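Local coordinates for protein type 3 secretion system regulator YopR (Yersinia pestis, PDB 1Z21) that may regulate assembly of the type III secretion injectisome of the plague bacillus, possibly by controlling secretion or polymerisation of the needle subunit YscF, at residues 28-39 with 75-84; 49-60 with 95-106. All coordinates share one frame; numbering follows the deposited sequence.

Contact 1. Residues 28-39 with 75-84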
loop_
_atom_site.group_PDB
_atom_site.type_symbol
_atom_site.label_atom_id
_atom_site.label_comp_id
_atom_site.label_asym_id
_atom_site.label_seq_id
_atom_site.Cartn_x
_atom_site.Cartn_y
_atom_site.Cartn_z
ATOM N N LEU A 28 -7.353 -8.363 -3.392
ATOM C CA LEU A 28 -6.326 -7.496 -2.832
ATOM C C LEU A 28 -5.831 -6.468 -3.860
ATOM O O LEU A 28 -5.525 -5.334 -3.506
ATOM C CB LEU A 28 -5.179 -8.339 -2.283
ATOM C CG LEU A 28 -4.115 -7.593 -1.473
ATOM C CD1 LEU A 28 -4.706 -6.899 -0.264
ATOM C CD2 LEU A 28 -3.043 -8.575 -1.054
ATOM N N GLU A 29 -5.784 -6.844 -5.132
ATOM C CA GLU A 29 -5.397 -5.908 -6.187
ATOM C C GLU A 29 -6.421 -4.776 -6.327
ATOM O O GLU A 29 -6.064 -3.603 -6.474
ATOM C CB GLU A 29 -5.203 -6.656 -7.512
ATOM C CG GLU A 29 -5.020 -5.772 -8.738
ATOM C CD GLU A 29 -3.782 -4.905 -8.669
ATOM O OE1 GLU A 29 -2.870 -5.204 -7.859
ATOM O OE2 GLU A 29 -3.728 -3.922 -9.426
ATOM N N VAL A 30 -7.707 -5.101 -6.265
ATOM C CA VAL A 30 -8.716 -4.037 -6.212
ATOM C C VAL A 30 -8.466 -3.085 -5.020
ATOM O O VAL A 30 -8.462 -1.852 -5.169
ATOM C CB VAL A 30 -10.164 -4.610 -6.149
ATOM C CG1 VAL A 30 -11.168 -3.475 -6.117
ATOM C CG2 VAL A 30 -10.438 -5.506 -7.341
ATOM N N LEU A 31 -8.227 -3.657 -3.840
ATOM C CA LEU A 31 -7.921 -2.862 -2.644
ATOM C C LEU A 31 -6.697 -1.971 -2.848
ATOM O O LEU A 31 -6.684 -0.812 -2.420
ATOM C CB LEU A 31 -7.696 -3.778 -1.446
ATOM C CG LEU A 31 -8.977 -4.252 -0.732
ATOM C CD1 LEU A 31 -8.740 -5.491 0.141
ATOM C CD2 LEU A 31 -9.551 -3.147 0.097
ATOM N N ALA A 32 -5.688 -2.512 -3.513
ATOM C CA ALA A 32 -4.401 -1.829 -3.658
ATOM C C ALA A 32 -4.424 -0.766 -4.738
ATOM O O ALA A 32 -3.569 0.103 -4.758
ATOM C CB ALA A 32 -3.310 -2.826 -3.955
ATOM N N THR A 33 -5.418 -0.826 -5.618
ATOM C CA THR A 33 -5.447 0.028 -6.796
ATOM C C THR A 33 -5.383 1.516 -6.462
ATOM O O THR A 33 -4.447 2.164 -6.909
ATOM C CB THR A 33 -6.661 -0.319 -7.701
ATOM O OG1 THR A 33 -6.422 -1.582 -8.326
ATOM C CG2 THR A 33 -6.786 0.671 -8.857
ATOM N N PRO A 34 -6.326 2.070 -5.690
ATOM C CA PRO A 34 -6.277 3.501 -5.374
ATOM C C PRO A 34 -5.035 3.883 -4.560
ATOM O O PRO A 34 -4.583 5.025 -4.657
ATOM C CB PRO A 34 -7.556 3.734 -4.559
ATOM C CG PRO A 34 -7.904 2.408 -4.007
ATOM C CD PRO A 34 -7.490 1.430 -5.053
ATOM N N VAL A 35 -4.487 2.943 -3.790
ATOM C CA VAL A 35 -3.328 3.245 -2.958
ATOM C C VAL A 35 -2.101 3.394 -3.831
ATOM O O VAL A 35 -1.329 4.333 -3.651
ATOM C CB VAL A 35 -3.093 2.173 -1.887
ATOM C CG1 VAL A 35 -1.983 2.608 -0.941
ATOM C CG2 VAL A 35 -4.394 1.910 -1.115
ATOM N N ARG A 36 -1.928 2.465 -4.767
ATOM C CA ARG A 36 -0.863 2.539 -5.751
ATOM C C ARG A 36 -0.964 3.843 -6.535
ATOM O O ARG A 36 0.029 4.543 -6.704
ATOM C CB ARG A 36 -0.914 1.343 -6.699
ATOM C CG ARG A 36 0.260 1.290 -7.676
ATOM C CD ARG A 36 0.180 0.182 -8.687
ATOM N NE ARG A 36 0.119 -1.145 -8.065
ATOM C CZ ARG A 36 -0.927 -1.969 -8.118
ATOM N NH1 ARG A 36 -2.047 -1.625 -8.748
ATOM N NH2 ARG A 36 -0.850 -3.147 -7.523
ATOM N N GLU A 37 -2.158 4.175 -7.018
ATOM C CA GLU A 37 -2.359 5.433 -7.759
ATOM C C GLU A 37 -1.916 6.650 -6.942
ATOM O O GLU A 37 -1.231 7.538 -7.458
ATOM C CB GLU A 37 -3.817 5.579 -8.209
ATOM C CG GLU A 37 -4.171 4.584 -9.309
ATOM C CD GLU A 37 -5.653 4.495 -9.642
ATOM O OE1 GLU A 37 -6.515 4.931 -8.839
ATOM O OE2 GLU A 37 -5.953 3.957 -10.729
ATOM N N ALA A 38 -2.285 6.685 -5.666
ATOM C CA ALA A 38 -1.936 7.814 -4.808
ATOM C C ALA A 38 -0.426 7.869 -4.546
ATOM O O ALA A 38 0.164 8.949 -4.480
ATOM C CB ALA A 38 -2.701 7.733 -3.510
ATOM N N LEU A 39 0.199 6.706 -4.406
ATOM C CA LEU A 39 1.638 6.638 -4.147
ATOM C C LEU A 39 2.432 6.999 -5.396
ATOM O O LEU A 39 3.452 7.665 -5.318
ATOM C CB LEU A 39 2.035 5.247 -3.645
ATOM C CG LEU A 39 1.658 4.940 -2.186
ATOM C CD1 LEU A 39 1.881 3.476 -1.881
ATOM C CD2 LEU A 39 2.438 5.794 -1.191
ATOM N N ALA A 75 -0.204 -6.032 3.722
ATOM C CA ALA A 75 -0.806 -6.627 2.525
ATOM C C ALA A 75 -0.888 -5.641 1.377
ATOM O O ALA A 75 -0.565 -5.974 0.240
ATOM C CB ALA A 75 -2.192 -7.159 2.856
ATOM N N ILE A 76 -1.345 -4.429 1.669
ATOM C CA ILE A 76 -1.438 -3.383 0.669
ATOM C C ILE A 76 -0.069 -3.074 0.065
ATOM O O ILE A 76 0.068 -3.030 -1.143
ATOM C CB ILE A 76 -2.109 -2.113 1.249
ATOM C CG1 ILE A 76 -3.606 -2.375 1.526
ATOM C CG2 ILE A 76 -1.908 -0.907 0.325
ATOM C CD1 ILE A 76 -4.496 -2.491 0.293
ATOM N N LEU A 77 0.940 -2.881 0.905
ATOM C CA LEU A 77 2.288 -2.532 0.446
ATOM C C LEU A 77 2.848 -3.589 -0.507
ATOM O O LEU A 77 3.358 -3.257 -1.568
ATOM C CB LEU A 77 3.244 -2.315 1.645
ATOM C CG LEU A 77 3.077 -0.974 2.383
ATOM C CD1 LEU A 77 3.869 -0.985 3.686
ATOM C CD2 LEU A 77 3.491 0.173 1.497
ATOM N N LEU A 78 2.716 -4.853 -0.122
ATOM C CA LEU A 78 3.172 -5.972 -0.936
ATOM C C LEU A 78 2.413 -6.007 -2.263
ATOM O O LEU A 78 3.013 -6.182 -3.314
ATOM C CB LEU A 78 3.038 -7.290 -0.168
ATOM C CG LEU A 78 4.071 -7.404 0.964
ATOM C CD1 LEU A 78 3.761 -8.520 1.932
ATOM C CD2 LEU A 78 5.454 -7.587 0.405
ATOM N N GLN A 79 1.108 -5.781 -2.225
ATOM C CA GLN A 79 0.329 -5.807 -3.463
ATOM C C GLN A 79 0.641 -4.617 -4.374
ATOM O O GLN A 79 0.720 -4.773 -5.578
ATOM C CB GLN A 79 -1.167 -5.916 -3.167
ATOM C CG GLN A 79 -2.029 -6.105 -4.435
ATOM C CD GLN A 79 -1.737 -7.407 -5.170
ATOM O OE1 GLN A 79 -1.392 -8.421 -4.545
ATOM N NE2 GLN A 79 -1.888 -7.391 -6.498
ATOM N N VAL A 80 0.850 -3.439 -3.803
ATOM C CA VAL A 80 1.292 -2.280 -4.569
ATOM C C VAL A 80 2.567 -2.625 -5.364
ATOM O O VAL A 80 2.668 -2.333 -6.560
ATOM C CB VAL A 80 1.523 -1.039 -3.655
ATOM C CG1 VAL A 80 2.281 0.056 -4.383
ATOM C CG2 VAL A 80 0.198 -0.485 -3.146
ATOM N N LEU A 81 3.539 -3.240 -4.696
ATOM C CA LEU A 81 4.789 -3.631 -5.352
ATOM C C LEU A 81 4.547 -4.516 -6.576
ATOM O O LEU A 81 5.235 -4.369 -7.582
ATOM C CB LEU A 81 5.718 -4.358 -4.375
ATOM C CG LEU A 81 6.624 -3.482 -3.504
ATOM C CD1 LEU A 81 7.239 -4.319 -2.421
ATOM C CD2 LEU A 81 7.718 -2.812 -4.322
ATOM N N GLU A 82 3.591 -5.441 -6.487
ATOM C CA GLU A 82 3.271 -6.325 -7.618
ATOM C C GLU A 82 2.879 -5.583 -8.902
ATOM O O GLU A 82 3.100 -6.094 -10.001
ATOM C CB GLU A 82 2.154 -7.313 -7.260
ATOM C CG GLU A 82 2.557 -8.462 -6.359
ATOM C CD GLU A 82 3.593 -9.392 -6.985
ATOM O OE1 GLU A 82 4.031 -9.142 -8.122
ATOM O OE2 GLU A 82 3.970 -10.380 -6.334
ATOM N N GLY A 83 2.275 -4.402 -8.756
ATOM C CA GLY A 83 1.878 -3.580 -9.885
ATOM C C GLY A 83 2.840 -2.469 -10.282
ATOM O O GLY A 83 2.498 -1.639 -11.114
ATOM N N ILE A 84 4.030 -2.436 -9.686
ATOM C CA ILE A 84 5.078 -1.502 -10.100
ATOM C C ILE A 84 6.384 -2.264 -10.345
ATOM O O ILE A 84 7.470 -1.677 -10.349
ATOM C CB ILE A 84 5.259 -0.368 -9.054
ATOM C CG1 ILE A 84 5.809 -0.916 -7.728
ATOM C CG2 ILE A 84 3.937 0.342 -8.807
ATOM C CD1 ILE A 84 6.012 0.139 -6.644
#
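R36 reaches from helix 28-39 to the last turn of helix 75-82, to the carbonyls of Q79 and V80. R36 NE gives a nearly straight bond (174°) to V80 O at 3.2 Å, in the carbonyl plane and on a lone pair. R36 NH2 reaches Q79 O at 3.0 Å but arrives from above that carbonyl's plane. Arginine suits the place because its fan of N-H groups serves several acceptors at once; G83, without a side chain, lets its CA lie over one guanidinium face, 3.5 Å from R36 NE. V80 O also accepts the amide of G83. Beside these polar groups the helices of the five-helix YopR core domain cross at -78°, their axes 8.9 Å apart. Small A32 admits the other helix closely, with its CB 3.6 Å from Q79 CG, and V80 enters as a knob into the hole formed by A32, V35, R36 and L39. Deeper in, V35 CG1 packs on I76 CG2 at 3.7 Å, and W14 of helix 6-19 touches I76. The second shell fixes R36: it holds E29 end-on in a salt bridge, R36 NH2 to E29 OE1 and R36 NH1 to E29 OE2, each at 2.9 Å. The anti lone pair of E29 OE1 takes Q79 NE2 at 2.8 Å, in the amide plane. A bend at chi2 (64°) turns the Q79 amide back alongside L28 toward this carboxylate.

Contact 2. Residues 49-60 with 95-106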
loop_
_atom_site.group_PDB
_atom_site.type_symbol
_atom_site.label_atom_id
_atom_site.label_comp_id
_atom_site.label_asym_id
_atom_site.label_seq_id
_atom_site.Cartn_x
_atom_site.Cartn_y
_atom_site.Cartn_z
ATOM N N SER A 49 17.989 8.568 -4.745
ATOM C CA SER A 49 17.976 7.912 -3.439
ATOM C C SER A 49 16.818 8.352 -2.571
ATOM O O SER A 49 16.484 9.536 -2.502
ATOM C CB SER A 49 19.285 8.189 -2.694
ATOM O OG SER A 49 20.394 7.855 -3.502
ATOM N N VAL A 50 16.225 7.386 -1.883
ATOM C CA VAL A 50 15.155 7.654 -0.948
ATOM C C VAL A 50 15.671 8.442 0.244
ATOM O O VAL A 50 16.858 8.403 0.568
ATOM C CB VAL A 50 14.459 6.369 -0.461
ATOM C CG1 VAL A 50 13.868 5.605 -1.651
ATOM C CG2 VAL A 50 15.410 5.487 0.364
ATOM N N VAL A 51 14.760 9.168 0.878
ATOM C CA VAL A 51 15.077 10.015 2.014
ATOM C C VAL A 51 14.148 9.587 3.139
ATOM O O VAL A 51 13.064 10.148 3.280
ATOM C CB VAL A 51 14.825 11.502 1.701
ATOM C CG1 VAL A 51 15.337 12.381 2.835
ATOM C CG2 VAL A 51 15.453 11.897 0.386
ATOM N N PRO A 52 14.543 8.583 3.917
ATOM C CA PRO A 52 13.641 7.968 4.906
ATOM C C PRO A 52 12.888 8.931 5.833
ATOM O O PRO A 52 11.683 8.782 6.014
ATOM C CB PRO A 52 14.581 7.082 5.719
ATOM C CG PRO A 52 15.649 6.713 4.775
ATOM C CD PRO A 52 15.856 7.913 3.891
ATOM N N ALA A 53 13.574 9.905 6.414
ATOM C CA ALA A 53 12.949 10.785 7.397
ATOM C C ALA A 53 11.826 11.637 6.810
ATOM O O ALA A 53 10.942 12.077 7.536
ATOM C CB ALA A 53 14.006 11.673 8.083
ATOM N N ILE A 54 11.870 11.850 5.497
ATOM C CA ILE A 54 10.888 12.635 4.764
ATOM C C ILE A 54 9.840 11.745 4.090
ATOM O O ILE A 54 8.641 11.984 4.213
ATOM C CB ILE A 54 11.621 13.480 3.704
ATOM C CG1 ILE A 54 12.597 14.450 4.379
ATOM C CG2 ILE A 54 10.642 14.199 2.797
ATOM C CD1 ILE A 54 11.957 15.507 5.216
ATOM N N ASP A 55 10.309 10.711 3.405
ATOM C CA ASP A 55 9.472 9.898 2.537
ATOM C C ASP A 55 8.605 8.896 3.291
ATOM O O ASP A 55 7.500 8.590 2.858
ATOM C CB ASP A 55 10.323 9.130 1.528
ATOM C CG ASP A 55 10.967 10.021 0.488
ATOM O OD1 ASP A 55 10.483 11.146 0.257
ATOM O OD2 ASP A 55 11.960 9.638 -0.164
ATOM N N LEU A 56 9.111 8.345 4.384
ATOM C CA LEU A 56 8.341 7.343 5.114
ATOM C C LEU A 56 7.105 7.936 5.772
ATOM O O LEU A 56 6.038 7.360 5.642
ATOM C CB LEU A 56 9.207 6.560 6.097
ATOM C CG LEU A 56 10.177 5.600 5.395
ATOM C CD1 LEU A 56 11.162 4.988 6.376
ATOM C CD2 LEU A 56 9.427 4.498 4.641
ATOM N N PRO A 57 7.209 9.064 6.478
ATOM C CA PRO A 57 6.007 9.751 6.963
ATOM C C PRO A 57 4.994 10.062 5.870
ATOM O O PRO A 57 3.800 9.915 6.115
ATOM C CB PRO A 57 6.568 11.033 7.575
ATOM C CG PRO A 57 7.896 10.645 8.036
ATOM C CD PRO A 57 8.437 9.721 6.969
ATOM N N GLU A 58 5.457 10.486 4.695
ATOM C CA GLU A 58 4.557 10.760 3.576
ATOM C C GLU A 58 3.866 9.469 3.131
ATOM O O GLU A 58 2.655 9.444 2.920
ATOM C CB GLU A 58 5.331 11.378 2.404
ATOM C CG GLU A 58 5.732 12.820 2.668
ATOM C CD GLU A 58 6.621 13.412 1.578
ATOM O OE1 GLU A 58 6.924 12.721 0.574
ATOM O OE2 GLU A 58 7.017 14.597 1.728
ATOM N N LEU A 59 4.646 8.404 2.991
ATOM C CA LEU A 59 4.117 7.101 2.585
ATOM C C LEU A 59 3.072 6.599 3.574
ATOM O O LEU A 59 2.006 6.121 3.168
ATOM C CB LEU A 59 5.245 6.079 2.435
ATOM C CG LEU A 59 4.839 4.635 2.112
ATOM C CD1 LEU A 59 5.724 4.053 1.020
ATOM C CD2 LEU A 59 4.886 3.772 3.354
ATOM N N ARG A 60 3.354 6.724 4.865
ATOM C CA ARG A 60 2.403 6.276 5.893
ATOM C C ARG A 60 1.137 7.128 5.880
ATOM O O ARG A 60 0.053 6.613 6.088
ATOM C CB ARG A 60 3.055 6.260 7.265
ATOM C CG ARG A 60 4.244 5.323 7.318
ATOM C CD ARG A 60 4.759 5.042 8.695
ATOM N NE ARG A 60 5.526 6.157 9.235
ATOM C CZ ARG A 60 6.851 6.195 9.383
ATOM N NH1 ARG A 60 7.637 5.194 9.008
ATOM N NH2 ARG A 60 7.404 7.270 9.914
ATOM N N TYR A 95 12.492 3.727 -6.788
ATOM C CA TYR A 95 12.349 4.659 -5.688
ATOM C C TYR A 95 11.210 4.241 -4.779
ATOM O O TYR A 95 11.414 4.078 -3.582
ATOM C CB TYR A 95 12.099 6.071 -6.207
ATOM C CG TYR A 95 12.298 7.155 -5.183
ATOM C CD1 TYR A 95 13.481 7.884 -5.148
ATOM C CD2 TYR A 95 11.297 7.475 -4.259
ATOM C CE1 TYR A 95 13.673 8.888 -4.220
ATOM C CE2 TYR A 95 11.478 8.487 -3.325
ATOM C CZ TYR A 95 12.676 9.187 -3.309
ATOM O OH TYR A 95 12.886 10.192 -2.402
ATOM N N LEU A 96 10.020 4.061 -5.351
ATOM C CA LEU A 96 8.841 3.688 -4.560
ATOM C C LEU A 96 9.001 2.271 -4.024
ATOM O O LEU A 96 8.632 1.974 -2.890
ATOM C CB LEU A 96 7.550 3.824 -5.385
ATOM C CG LEU A 96 6.227 3.457 -4.684
ATOM C CD1 LEU A 96 6.041 4.186 -3.352
ATOM C CD2 LEU A 96 5.026 3.727 -5.594
ATOM N N SER A 97 9.572 1.395 -4.837
ATOM C CA SER A 97 9.826 0.032 -4.416
ATOM C C SER A 97 10.737 -0.008 -3.197
ATOM O O SER A 97 10.515 -0.787 -2.276
ATOM C CB SER A 97 10.427 -0.760 -5.572
ATOM O OG SER A 97 9.489 -0.823 -6.622
ATOM N N GLU A 98 11.756 0.850 -3.188
ATOM C CA GLU A 98 12.720 0.889 -2.088
ATOM C C GLU A 98 12.076 1.456 -0.829
ATOM O O GLU A 98 12.295 0.952 0.268
ATOM C CB GLU A 98 13.949 1.719 -2.462
ATOM C CG GLU A 98 14.954 1.911 -1.329
ATOM C CD GLU A 98 15.535 0.617 -0.798
ATOM O OE1 GLU A 98 15.378 -0.432 -1.451
ATOM O OE2 GLU A 98 16.167 0.647 0.282
ATOM N N LEU A 99 11.291 2.511 -1.005
ATOM C CA LEU A 99 10.500 3.095 0.076
ATOM C C LEU A 99 9.614 2.058 0.747
ATOM O O LEU A 99 9.527 1.993 1.970
ATOM C CB LEU A 99 9.581 4.180 -0.484
ATOM C CG LEU A 99 9.613 5.570 0.104
ATOM C CD1 LEU A 99 11.052 6.038 0.317
ATOM C CD2 LEU A 99 8.868 6.483 -0.864
ATOM N N ILE A 100 8.924 1.271 -0.076
ATOM C CA ILE A 100 8.006 0.262 0.412
ATOM C C ILE A 100 8.752 -0.756 1.236
ATOM O O ILE A 100 8.330 -1.134 2.327
ATOM C CB ILE A 100 7.269 -0.411 -0.759
ATOM C CG1 ILE A 100 6.221 0.558 -1.307
ATOM C CG2 ILE A 100 6.619 -1.723 -0.301
ATOM C CD1 ILE A 100 5.511 0.051 -2.551
ATOM N N ASN A 101 9.890 -1.189 0.723
ATOM C CA ASN A 101 10.670 -2.173 1.429
ATOM C C ASN A 101 11.206 -1.658 2.777
ATOM O O ASN A 101 11.272 -2.420 3.724
ATOM C CB ASN A 101 11.736 -2.749 0.499
ATOM C CG ASN A 101 11.110 -3.640 -0.610
ATOM O OD1 ASN A 101 10.349 -4.584 -0.321
ATOM N ND2 ASN A 101 11.395 -3.320 -1.868
ATOM N N LYS A 102 11.530 -0.370 2.870
ATOM C CA LYS A 102 11.956 0.210 4.147
ATOM C C LYS A 102 10.810 0.239 5.161
ATOM O O LYS A 102 11.010 -0.073 6.330
ATOM C CB LYS A 102 12.548 1.610 3.945
ATOM C CG LYS A 102 13.873 1.583 3.225
ATOM C CD LYS A 102 14.663 2.816 3.453
ATOM C CE LYS A 102 15.955 2.789 2.663
ATOM N NZ LYS A 102 16.929 1.836 3.239
ATOM N N GLU A 103 9.605 0.592 4.717
ATOM C CA GLU A 103 8.429 0.524 5.595
ATOM C C GLU A 103 8.103 -0.906 6.015
ATOM O O GLU A 103 7.747 -1.137 7.158
ATOM C CB GLU A 103 7.203 1.173 4.946
ATOM C CG GLU A 103 5.933 1.162 5.812
ATOM C CD GLU A 103 6.072 1.893 7.150
ATOM O OE1 GLU A 103 6.963 2.759 7.295
ATOM O OE2 GLU A 103 5.264 1.612 8.060
ATOM N N LEU A 104 8.225 -1.870 5.103
ATOM C CA LEU A 104 7.948 -3.253 5.456
ATOM C C LEU A 104 8.923 -3.728 6.542
ATOM O O LEU A 104 8.538 -4.467 7.427
ATOM C CB LEU A 104 7.979 -4.172 4.231
ATOM C CG LEU A 104 6.748 -4.043 3.329
ATOM C CD1 LEU A 104 6.973 -4.748 2.023
ATOM C CD2 LEU A 104 5.512 -4.605 3.987
ATOM N N MET A 105 10.165 -3.257 6.486
ATOM C CA MET A 105 11.163 -3.630 7.493
ATOM C C MET A 105 10.758 -3.083 8.851
ATOM O O MET A 105 10.943 -3.751 9.856
ATOM C CB MET A 105 12.555 -3.143 7.073
ATOM C CG MET A 105 13.676 -3.405 8.078
ATOM S SD MET A 105 14.069 -5.135 8.150
ATOM C CE MET A 105 15.242 -5.276 6.814
ATOM N N ILE A 106 10.187 -1.885 8.873
ATOM C CA ILE A 106 9.687 -1.278 10.108
ATOM C C ILE A 106 8.466 -2.024 10.656
ATOM O O ILE A 106 8.338 -2.199 11.864
ATOM C CB ILE A 106 9.378 0.214 9.874
ATOM C CG1 ILE A 106 10.678 0.988 9.657
ATOM C CG2 ILE A 106 8.592 0.835 11.052
ATOM C CD1 ILE A 106 10.473 2.365 9.030
#
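V50 CG1 stands almost exactly over the centre of the Y95 ring, 3.9 Å from its centroid and 2° off the normal, a CH-pi contact made in the loop leading into helix 52-60. V50 CG1 is also pressed to 3.5 Å from L99 CD1, tighter than usual for two carbons. D55 crosses the phenol at about a right angle, its carboxylate turned 65° from the ring, and OD2 accepts a very short hydrogen bond of 2.5 Å from Y95 OH. D55 OD2 also takes the amide of the N-cap residue, 3.0 Å from V51 N; an aspartate here can thus tie the first turn of its own helix to the neighbouring one. Helices 52-60 and 95-106 of this all-helical core domain cross at -81°, and their packing is knobs-into-holes: L56 sits among L99, K102, E103 and I106, L59 among L96, L99, I100 and E103. L59 CD2 lies 3.7 Å from E103 CG. F43 of helix 25-43 touches both L99 and D55. Toward solvent, partly exposed K102 and R60 and exposed I106 bury less surface in the contact than L56, L59 and L99. K102 lays its CE 3.6 Å from V50 CG2, while R60, bent at chi3, swings NH1 round to the syn lone pair of E103 OE1 at 3.1 Å. Beside this salt bridge, I106 meets L56 tip to tip through their CD1 methyls.

How the contacts relate
The centres of contacts 1 and 2 lie about 15 Å apart, and their segments alternate along the chain: 28-39, 49-60, 75-84, 95-106. Two near-perpendicular helix crossings therefore interlock the fold, pairing helix 25-43 with helix 71-82 and helix 52-66 with helix 94-107. The two contacts meet where helix 71-82 rests on helix 94-107: L81 CD1 packs 3.4 Å from I100 CG2, and L78 CD2 lies 3.6 Å from L104 CD1. Helix 25-43 also bridges them, as V35 touches L63 and F66 of helix 52-66. Contact 1 lies nearer the centre of the chain, its own centre about 5 Å from it against 11 Å for contact 2.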